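Local structure of catechol 1,2-dioxygenase (Pseudomonas putida, 2AZQ) at residues His223-Ile226 / Arg232-Thr235; Pro108-Gly113 / Thr151-His156; Tyr245-Phe250 / Thr254-Ile259. The protein probably catalyses the iron(III)-dependent intradiol cleavage of catechol by dioxygen to cis,cis-muconate, an early step of the beta-ketoadipate pathway. All blocks are in the same frame, centred on the assembly; numbering follows the deposited sequence.

Interaction 1: residues His223-Ile226 / Arg232-Thr235. With FE (Fe (III) ion), chain B.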
loop_
_atom_site.group_PDB
_atom_site.type_symbol
_atom_site.label_atom_id
_atom_site.label_comp_id
_atom_site.label_asym_id
_atom_site.label_seq_id
_atom_site.Cartn_x
_atom_site.Cartn_y
_atom_site.Cartn_z
ATOM N N HIS A 223 23.274 -11.491 6.040
ATOM C CA HIS A 223 22.967 -11.265 4.598
ATOM C C HIS A 223 24.203 -11.068 3.688
ATOM O O HIS A 223 25.198 -10.452 4.081
ATOM C CB HIS A 223 22.104 -9.997 4.474
ATOM C CG HIS A 223 20.793 -10.050 5.192
ATOM N ND1 HIS A 223 19.657 -10.617 4.655
ATOM C CD2 HIS A 223 20.442 -9.596 6.418
ATOM C CE1 HIS A 223 18.665 -10.511 5.523
ATOM N NE2 HIS A 223 19.117 -9.896 6.601
ATOM N N PHE A 224 24.144 -11.613 2.480
ATOM C CA PHE A 224 25.249 -11.419 1.548
ATOM C C PHE A 224 24.869 -11.021 0.153
ATOM O O PHE A 224 23.879 -11.502 -0.411
ATOM C CB PHE A 224 26.134 -12.660 1.377
ATOM C CG PHE A 224 26.846 -13.076 2.609
ATOM C CD1 PHE A 224 26.224 -13.894 3.539
ATOM C CD2 PHE A 224 28.159 -12.665 2.833
ATOM C CE1 PHE A 224 26.895 -14.310 4.669
ATOM C CE2 PHE A 224 28.836 -13.071 3.959
ATOM C CZ PHE A 224 28.203 -13.904 4.883
ATOM N N PHE A 225 25.684 -10.129 -0.393
ATOM C CA PHE A 225 25.584 -9.670 -1.779
ATOM C C PHE A 225 26.995 -10.059 -2.227
ATOM O O PHE A 225 27.976 -9.584 -1.654
ATOM C CB PHE A 225 25.422 -8.156 -1.860
ATOM C CG PHE A 225 24.019 -7.698 -2.023
ATOM C CD1 PHE A 225 23.704 -6.349 -1.887
ATOM C CD2 PHE A 225 23.010 -8.584 -2.325
ATOM C CE1 PHE A 225 22.391 -5.888 -2.046
ATOM C CE2 PHE A 225 21.693 -8.121 -2.484
ATOM C CZ PHE A 225 21.391 -6.772 -2.343
ATOM N N ILE A 226 27.097 -10.960 -3.192
ATOM C CA ILE A 226 28.401 -11.408 -3.651
ATOM C C ILE A 226 28.466 -11.253 -5.161
ATOM O O ILE A 226 27.573 -11.675 -5.905
ATOM C CB ILE A 226 28.672 -12.855 -3.163
ATOM C CG1 ILE A 226 28.520 -12.861 -1.631
ATOM C CG2 ILE A 226 30.090 -13.304 -3.540
ATOM C CD1 ILE A 226 29.206 -13.946 -0.859
ATOM N N ARG A 232 28.125 -14.002 -12.022
ATOM C CA ARG A 232 26.738 -13.683 -11.735
ATOM C C ARG A 232 26.523 -13.294 -10.270
ATOM O O ARG A 232 26.885 -14.026 -9.352
ATOM C CB ARG A 232 25.867 -14.877 -12.122
ATOM C CG ARG A 232 24.372 -14.640 -12.007
ATOM C CD ARG A 232 23.555 -15.854 -12.442
ATOM N NE ARG A 232 22.118 -15.591 -12.385
ATOM C CZ ARG A 232 21.180 -16.527 -12.511
ATOM N NH1 ARG A 232 21.519 -17.796 -12.703
ATOM N NH2 ARG A 232 19.900 -16.198 -12.425
ATOM N N HIS A 233 25.928 -12.121 -10.079
ATOM C CA HIS A 233 25.641 -11.552 -8.780
ATOM C C HIS A 233 24.746 -12.490 -7.982
ATOM O O HIS A 233 23.774 -13.025 -8.522
ATOM C CB HIS A 233 24.961 -10.209 -8.991
ATOM C CG HIS A 233 24.585 -9.507 -7.722
ATOM N ND1 HIS A 233 25.304 -8.439 -7.224
ATOM C CD2 HIS A 233 23.559 -9.715 -6.859
ATOM C CE1 HIS A 233 24.733 -8.018 -6.108
ATOM N NE2 HIS A 233 23.673 -8.775 -5.865
ATOM N N LEU A 234 25.053 -12.678 -6.696
ATOM C CA LEU A 234 24.278 -13.588 -5.831
ATOM C C LEU A 234 23.806 -12.921 -4.531
ATOM O O LEU A 234 24.568 -12.222 -3.872
ATOM C CB LEU A 234 25.125 -14.841 -5.547
ATOM C CG LEU A 234 24.881 -16.060 -4.637
ATOM C CD1 LEU A 234 25.197 -15.725 -3.213
ATOM C CD2 LEU A 234 23.489 -16.605 -4.804
ATOM N N THR A 235 22.526 -13.107 -4.207
ATOM C CA THR A 235 21.940 -12.559 -3.000
ATOM C C THR A 235 21.644 -13.801 -2.199
ATOM O O THR A 235 20.957 -14.692 -2.685
ATOM C CB THR A 235 20.637 -11.818 -3.298
ATOM O OG1 THR A 235 20.934 -10.712 -4.135
ATOM C CG2 THR A 235 19.973 -11.288 -2.027
HETATM FE FE FE B . 17.641 -9.774 7.947
#
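Ile226 and Leu234 form an antiparallel hydrogen-bonded pair, followed by Phe225 and Thr235 as a non-hydrogen-bonded pair whose CA atoms lie 4.8 Å apart. Ile226 N donates to Leu234 O at 2.9 Å, and Leu234 N returns a bond to Ile226 O at 2.8 Å. The two residues share one face of the sheet, where branched aliphatic chains suit the buried setting, while Phe225 and Thr235 project from the other. There they lie side by side, pointing the same way. Thr235 OG1 sits at the rim of the phenyl ring, 3.2 Å from Phe225 CE2. Thr235 suits this place because its short beta-branched chain fits a strand and sets OG1 and CB at the ring edge, with the methyl CG2 also against CE2. His233, just ahead of the strand, swings its imidazole to the same ring: CG is anti to the backbone N (chi1 179°), which brings NE2 to 3.6 Å from Phe225 CD2. The two rings meet obliquely, their planes 59° apart, and Ile226 O lies over one face of the imidazole. Arg232 turns from the hairpin and forms a salt bridge with Asp92 of helix 80-94. At the other end of 223-226, His223 binds the iron through NE2 at 2.0 Å, with Tyr163, Tyr197 and His221 completing the protein ligands, the two-tyrosine, two-histidine set of intradiol dioxygenases. The chemistry is thus divided along one strand: two reciprocal backbone hydrogen bonds pair the strands at the Ile226 end, with the Phe225, His233 and Thr235 side chains packed beside them, while NE2 of His223 at the other end is bound to the metal.

Interaction 2: residues Pro108-Gly113 / Thr151-His156; sequences PLYVAG and TVDLWH
Tyr110 meets the strand 151-155 at two points, with its hydroxyl on Asp153 and its ring on Trp155. The hydroxyl donates to Asp153 OD2 at 2.8 Å, reaching the oxygen from above the carboxylate plane, 42° out of it. A tyrosine suits this place because one side chain supplies both a donor and an aromatic edge. That edge points into the face of the indole in a T-shaped pair, with Tyr110 CD1 3.4 Å from Trp155 CZ3, and the ring planes are 65° apart. Tyr110 CA adds a CH-pi contact over the five-membered ring of Trp155. The indole is brought face-on to the tyrosine edge by a chi1 of 64°, which sets CG between the backbone N and the carbonyl carbon. Its other face stacks on the imidazole of His223, so the flat tryptophan separates Tyr110 from an iron ligand. Further out, Arg176 NH2 holds Leu109 O by a hydrogen bond, and Phe225 packs against both aromatic rings. The loop 108-113, which follows helix 80-94 and precedes strand 116-118, packs through Tyr110 against strand 151-155, itself paired with strands 176-180 and 217-227.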
loop_
_atom_site.group_PDB
_atom_site.type_symbol
_atom_site.label_atom_id
_atom_site.label_comp_id
_atom_site.label_asym_id
_atom_site.label_seq_id
_atom_site.Cartn_x
_atom_site.Cartn_y
_atom_site.Cartn_z
ATOM N N PRO A 108 14.287 -6.415 3.439
ATOM C CA PRO A 108 14.086 -4.978 3.231
ATOM C C PRO A 108 15.077 -4.020 3.882
ATOM O O PRO A 108 14.926 -2.801 3.721
ATOM C CB PRO A 108 12.712 -4.778 3.821
ATOM C CG PRO A 108 12.891 -5.570 5.131
ATOM C CD PRO A 108 13.594 -6.856 4.666
ATOM N N LEU A 109 16.082 -4.544 4.594
ATOM C CA LEU A 109 17.035 -3.716 5.339
ATOM C C LEU A 109 18.475 -3.480 4.857
ATOM O O LEU A 109 19.370 -3.301 5.683
ATOM C CB LEU A 109 17.087 -4.248 6.764
ATOM C CG LEU A 109 15.694 -4.616 7.303
ATOM C CD1 LEU A 109 15.846 -5.546 8.497
ATOM C CD2 LEU A 109 14.904 -3.386 7.644
ATOM N N TYR A 110 18.708 -3.456 3.553
ATOM C CA TYR A 110 20.049 -3.200 3.030
ATOM C C TYR A 110 20.295 -1.694 2.998
ATOM O O TYR A 110 19.340 -0.927 2.921
ATOM C CB TYR A 110 20.160 -3.722 1.604
ATOM C CG TYR A 110 21.491 -3.439 0.946
ATOM C CD1 TYR A 110 22.643 -4.147 1.312
ATOM C CD2 TYR A 110 21.591 -2.475 -0.054
ATOM C CE1 TYR A 110 23.871 -3.905 0.674
ATOM C CE2 TYR A 110 22.788 -2.216 -0.695
ATOM C CZ TYR A 110 23.932 -2.935 -0.345
ATOM O OH TYR A 110 25.095 -2.750 -1.082
ATOM N N VAL A 111 21.563 -1.278 3.060
ATOM C CA VAL A 111 21.965 0.139 2.999
ATOM C C VAL A 111 23.258 0.263 2.173
ATOM O O VAL A 111 24.304 -0.306 2.523
ATOM C CB VAL A 111 22.259 0.753 4.380
ATOM C CG1 VAL A 111 22.549 2.236 4.191
ATOM C CG2 VAL A 111 21.103 0.513 5.354
ATOM N N ALA A 112 23.195 1.026 1.089
ATOM C CA ALA A 112 24.331 1.177 0.185
ATOM C C ALA A 112 25.554 1.895 0.725
ATOM O O ALA A 112 25.492 2.603 1.719
ATOM C CB ALA A 112 23.867 1.854 -1.084
ATOM N N GLY A 113 26.677 1.680 0.049
ATOM C CA GLY A 113 27.939 2.316 0.399
ATOM C C GLY A 113 28.649 1.987 1.696
ATOM O O GLY A 113 29.452 2.803 2.159
ATOM N N THR A 151 33.791 -9.012 -4.316
ATOM C CA THR A 151 33.289 -8.223 -3.194
ATOM C C THR A 151 32.238 -8.970 -2.400
ATOM O O THR A 151 31.279 -9.458 -2.975
ATOM C CB THR A 151 32.656 -6.911 -3.699
ATOM O OG1 THR A 151 33.688 -6.017 -4.115
ATOM C CG2 THR A 151 31.807 -6.260 -2.622
ATOM N N VAL A 152 32.418 -9.126 -1.100
ATOM C CA VAL A 152 31.346 -9.761 -0.352
ATOM C C VAL A 152 30.785 -8.626 0.508
ATOM O O VAL A 152 31.488 -8.061 1.371
ATOM C CB VAL A 152 31.781 -11.000 0.533
ATOM C CG1 VAL A 152 33.130 -11.550 0.096
ATOM C CG2 VAL A 152 31.710 -10.653 2.009
ATOM N N ASP A 153 29.532 -8.275 0.199
ATOM C CA ASP A 153 28.764 -7.202 0.845
ATOM C C ASP A 153 27.865 -7.796 1.942
ATOM O O ASP A 153 26.850 -8.420 1.612
ATOM C CB ASP A 153 27.875 -6.570 -0.203
ATOM C CG ASP A 153 27.533 -5.147 0.101
ATOM O OD1 ASP A 153 27.336 -4.838 1.302
ATOM O OD2 ASP A 153 27.435 -4.361 -0.877
ATOM N N LEU A 154 28.199 -7.588 3.221
ATOM C CA LEU A 154 27.398 -8.179 4.299
ATOM C C LEU A 154 26.833 -7.263 5.376
ATOM O O LEU A 154 27.444 -6.270 5.769
ATOM C CB LEU A 154 28.185 -9.302 5.004
ATOM C CG LEU A 154 29.393 -8.996 5.919
ATOM C CD1 LEU A 154 29.890 -10.327 6.493
ATOM C CD2 LEU A 154 30.509 -8.273 5.180
ATOM N N TRP A 155 25.652 -7.627 5.865
ATOM C CA TRP A 155 24.982 -6.862 6.913
ATOM C C TRP A 155 24.196 -7.812 7.818
ATOM O O TRP A 155 23.680 -8.815 7.339
ATOM C CB TRP A 155 24.068 -5.791 6.285
ATOM C CG TRP A 155 22.882 -6.260 5.449
ATOM C CD1 TRP A 155 21.563 -6.233 5.824
ATOM C CD2 TRP A 155 22.887 -6.722 4.075
ATOM N NE1 TRP A 155 20.752 -6.637 4.782
ATOM C CE2 TRP A 155 21.532 -6.942 3.699
ATOM C CE3 TRP A 155 23.894 -6.966 3.132
ATOM C CZ2 TRP A 155 21.162 -7.395 2.429
ATOM C CZ3 TRP A 155 23.517 -7.421 1.860
ATOM C CH2 TRP A 155 22.159 -7.629 1.528
ATOM N N HIS A 156 24.146 -7.524 9.119
ATOM C CA HIS A 156 23.402 -8.371 10.051
ATOM C C HIS A 156 23.020 -7.609 11.301
ATOM O O HIS A 156 23.583 -6.535 11.578
ATOM C CB HIS A 156 24.184 -9.654 10.403
ATOM C CG HIS A 156 25.372 -9.455 11.308
ATOM N ND1 HIS A 156 25.253 -9.222 12.664
ATOM C CD2 HIS A 156 26.704 -9.522 11.060
ATOM C CE1 HIS A 156 26.455 -9.156 13.210
ATOM N NE2 HIS A 156 27.354 -9.334 12.259
#

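Interaction 3: residues Tyr245-Phe250 / Thr254-Ile259; sequences YLWDDF and TRDGLI
Leu246 and Ile259 meet in an apolar contact, reaching toward each other tip to tip, their CD1 atoms 3.5 Å apart. The indole of Trp247 also crosses Ile259 obliquely, though how close it comes to the CD1 methyl is doubtful in this model. Shortening Ile259 to an alanine here is likely to leave the Leu246 methyls without the branch they meet and open a gap between the two segments. Farther along, the six-membered ring of Trp247 turns an edge to the backbone, where CH2 lies 3.8 Å from Asp256 N. A broad indole suits this exposed spot because its six-membered ring reaches the backbone at Thr254 to Asp256.

Both segments belong to the irregular, helix-free connection between strands 234-240 and 259-265, which are parallel neighbours in the sheet. A type I turn runs from Tyr245 to Asp248, closed by Asp248 N bonding to Tyr245 O at 2.7 Å. A type II turn spans Arg255 to Leu258; at the backbone angles of Gly257, its third residue, a CB would be pressed against the carbonyl oxygen of Asp256, so glycine suits the position.

Among polar contacts, Thr254 OG1 donates to Leu246 O, although the position of that carbonyl is less sure. Asp249 points toward Thr254, but OD2 takes its hydrogen bond from Ala253 N. Arg255 turns away to a salt bridge with Asp89 of helix 80-94.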
loop_
_atom_site.group_PDB
_atom_site.type_symbol
_atom_site.label_atom_id
_atom_site.label_comp_id
_atom_site.label_asym_id
_atom_site.label_seq_id
_atom_site.Cartn_x
_atom_site.Cartn_y
_atom_site.Cartn_z
ATOM N N TYR A 245 14.138 -21.173 15.234
ATOM C CA TYR A 245 13.415 -20.959 13.979
ATOM C C TYR A 245 14.066 -21.334 12.639
ATOM O O TYR A 245 13.476 -21.080 11.578
ATOM C CB TYR A 245 12.945 -19.519 13.915
ATOM C CG TYR A 245 12.024 -19.181 15.036
ATOM C CD1 TYR A 245 12.512 -18.680 16.249
ATOM C CD2 TYR A 245 10.656 -19.403 14.911
ATOM C CE1 TYR A 245 11.653 -18.405 17.310
ATOM C CE2 TYR A 245 9.786 -19.132 15.969
ATOM C CZ TYR A 245 10.292 -18.633 17.157
ATOM O OH TYR A 245 9.423 -18.346 18.170
ATOM N N LEU A 246 15.260 -21.943 12.709
ATOM C CA LEU A 246 16.016 -22.372 11.543
ATOM C C LEU A 246 15.084 -22.814 10.422
ATOM O O LEU A 246 15.193 -22.357 9.294
ATOM C CB LEU A 246 16.915 -23.543 11.903
ATOM C CG LEU A 246 18.389 -23.403 11.521
ATOM C CD1 LEU A 246 19.017 -24.797 11.418
ATOM C CD2 LEU A 246 18.525 -22.649 10.192
ATOM N N TRP A 247 14.162 -23.713 10.738
ATOM C CA TRP A 247 13.223 -24.211 9.744
ATOM C C TRP A 247 11.778 -23.857 10.069
ATOM O O TRP A 247 10.911 -24.715 9.961
ATOM C CB TRP A 247 13.353 -25.730 9.608
ATOM C CG TRP A 247 14.726 -26.185 9.168
ATOM C CD1 TRP A 247 15.747 -26.619 9.969
ATOM C CD2 TRP A 247 15.248 -26.161 7.824
ATOM N NE1 TRP A 247 16.870 -26.864 9.206
ATOM C CE2 TRP A 247 16.595 -26.591 7.892
ATOM C CE3 TRP A 247 14.709 -25.813 6.576
ATOM C CZ2 TRP A 247 17.413 -26.686 6.757
ATOM C CZ3 TRP A 247 15.522 -25.907 5.449
ATOM C CH2 TRP A 247 16.863 -26.340 5.549
ATOM N N ASP A 248 11.535 -22.606 10.473
ATOM C CA ASP A 248 10.206 -22.115 10.808
ATOM C C ASP A 248 10.192 -20.588 10.648
ATOM O O ASP A 248 9.430 -19.856 11.296
ATOM C CB ASP A 248 9.843 -22.552 12.236
ATOM C CG ASP A 248 8.483 -22.035 12.684
ATOM O OD1 ASP A 248 7.540 -21.979 11.856
ATOM O OD2 ASP A 248 8.347 -21.702 13.876
ATOM N N ASP A 249 11.052 -20.128 9.747
ATOM C CA ASP A 249 11.233 -18.714 9.411
ATOM C C ASP A 249 9.943 -18.132 8.829
ATOM O O ASP A 249 9.372 -18.704 7.923
ATOM C CB ASP A 249 12.384 -18.621 8.404
ATOM C CG ASP A 249 12.713 -17.211 8.027
ATOM O OD1 ASP A 249 12.419 -16.314 8.842
ATOM O OD2 ASP A 249 13.297 -16.995 6.941
ATOM N N PHE A 250 9.480 -17.000 9.347
ATOM C CA PHE A 250 8.239 -16.406 8.845
ATOM C C PHE A 250 8.338 -15.823 7.415
ATOM O O PHE A 250 7.307 -15.456 6.803
ATOM C CB PHE A 250 7.699 -15.322 9.811
ATOM C CG PHE A 250 8.100 -13.920 9.446
ATOM C CD1 PHE A 250 9.356 -13.421 9.776
ATOM C CD2 PHE A 250 7.232 -13.110 8.712
ATOM C CE1 PHE A 250 9.744 -12.146 9.383
ATOM C CE2 PHE A 250 7.611 -11.826 8.308
ATOM C CZ PHE A 250 8.861 -11.345 8.638
ATOM N N THR A 254 15.232 -19.765 4.835
ATOM C CA THR A 254 16.122 -20.899 5.063
ATOM C C THR A 254 16.000 -22.017 4.004
ATOM O O THR A 254 14.906 -22.500 3.699
ATOM C CB THR A 254 15.926 -21.490 6.476
ATOM O OG1 THR A 254 14.552 -21.832 6.670
ATOM C CG2 THR A 254 16.295 -20.478 7.521
ATOM N N ARG A 255 17.153 -22.388 3.451
ATOM C CA ARG A 255 17.285 -23.421 2.439
ATOM C C ARG A 255 18.435 -24.354 2.759
ATOM O O ARG A 255 19.368 -23.984 3.474
ATOM C CB ARG A 255 17.635 -22.838 1.074
ATOM C CG ARG A 255 16.653 -21.929 0.432
ATOM C CD ARG A 255 16.880 -22.090 -1.037
ATOM N NE ARG A 255 16.163 -21.150 -1.880
ATOM C CZ ARG A 255 16.003 -21.318 -3.190
ATOM N NH1 ARG A 255 16.503 -22.388 -3.793
ATOM N NH2 ARG A 255 15.364 -20.403 -3.901
ATOM N N ASP A 256 18.390 -25.549 2.183
ATOM C CA ASP A 256 19.475 -26.496 2.360
ATOM C C ASP A 256 20.741 -25.953 1.721
ATOM O O ASP A 256 20.716 -25.372 0.631
ATOM C CB ASP A 256 19.115 -27.852 1.757
ATOM C CG ASP A 256 18.412 -28.734 2.750
ATOM O OD1 ASP A 256 19.068 -29.104 3.751
ATOM O OD2 ASP A 256 17.210 -29.036 2.559
ATOM N N GLY A 257 21.852 -26.122 2.421
ATOM C CA GLY A 257 23.107 -25.642 1.891
ATOM C C GLY A 257 23.338 -24.209 2.284
ATOM O O GLY A 257 24.339 -23.612 1.891
ATOM N N LEU A 258 22.408 -23.658 3.059
ATOM C CA LEU A 258 22.504 -22.277 3.502
ATOM C C LEU A 258 22.637 -22.167 5.012
ATOM O O LEU A 258 22.564 -21.076 5.595
ATOM C CB LEU A 258 21.295 -21.462 2.999
ATOM C CG LEU A 258 21.409 -21.053 1.526
ATOM C CD1 LEU A 258 20.297 -20.051 1.135
ATOM C CD2 LEU A 258 22.786 -20.440 1.313
ATOM N N ILE A 259 22.849 -23.308 5.646
ATOM C CA ILE A 259 22.996 -23.326 7.092
ATOM C C ILE A 259 24.454 -23.311 7.533
ATOM O O ILE A 259 25.243 -24.143 7.128
ATOM C CB ILE A 259 22.252 -24.535 7.700
ATOM C CG1 ILE A 259 20.783 -24.429 7.315
ATOM C CG2 ILE A 259 22.392 -24.556 9.217
ATOM C CD1 ILE A 259 19.891 -25.344 8.076
#

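In the fold
Interactions 1 and 2 adjoin, their centres about 10 Å apart, because strands 217-227 and 151-155 are neighbours in one sheet. Probable hydrogen bonds join them, Phe225 O with Asp153 N at 2.8 Å and His223 N with Trp155 O at 3.0 Å. Interaction 1 supplies an iron ligand itself; interaction 2 lies close by, the Leu109 side chain about 5 Å from the metal. Interaction 3 touches neither: its nearest atoms are about 7 Å from interaction 1 and about 8 Å from interaction 2. Its Asp249 side chain comes within about 8 Å of the iron and about 6 Å of the His221 side chain, so this loop approaches the metal site without reaching it.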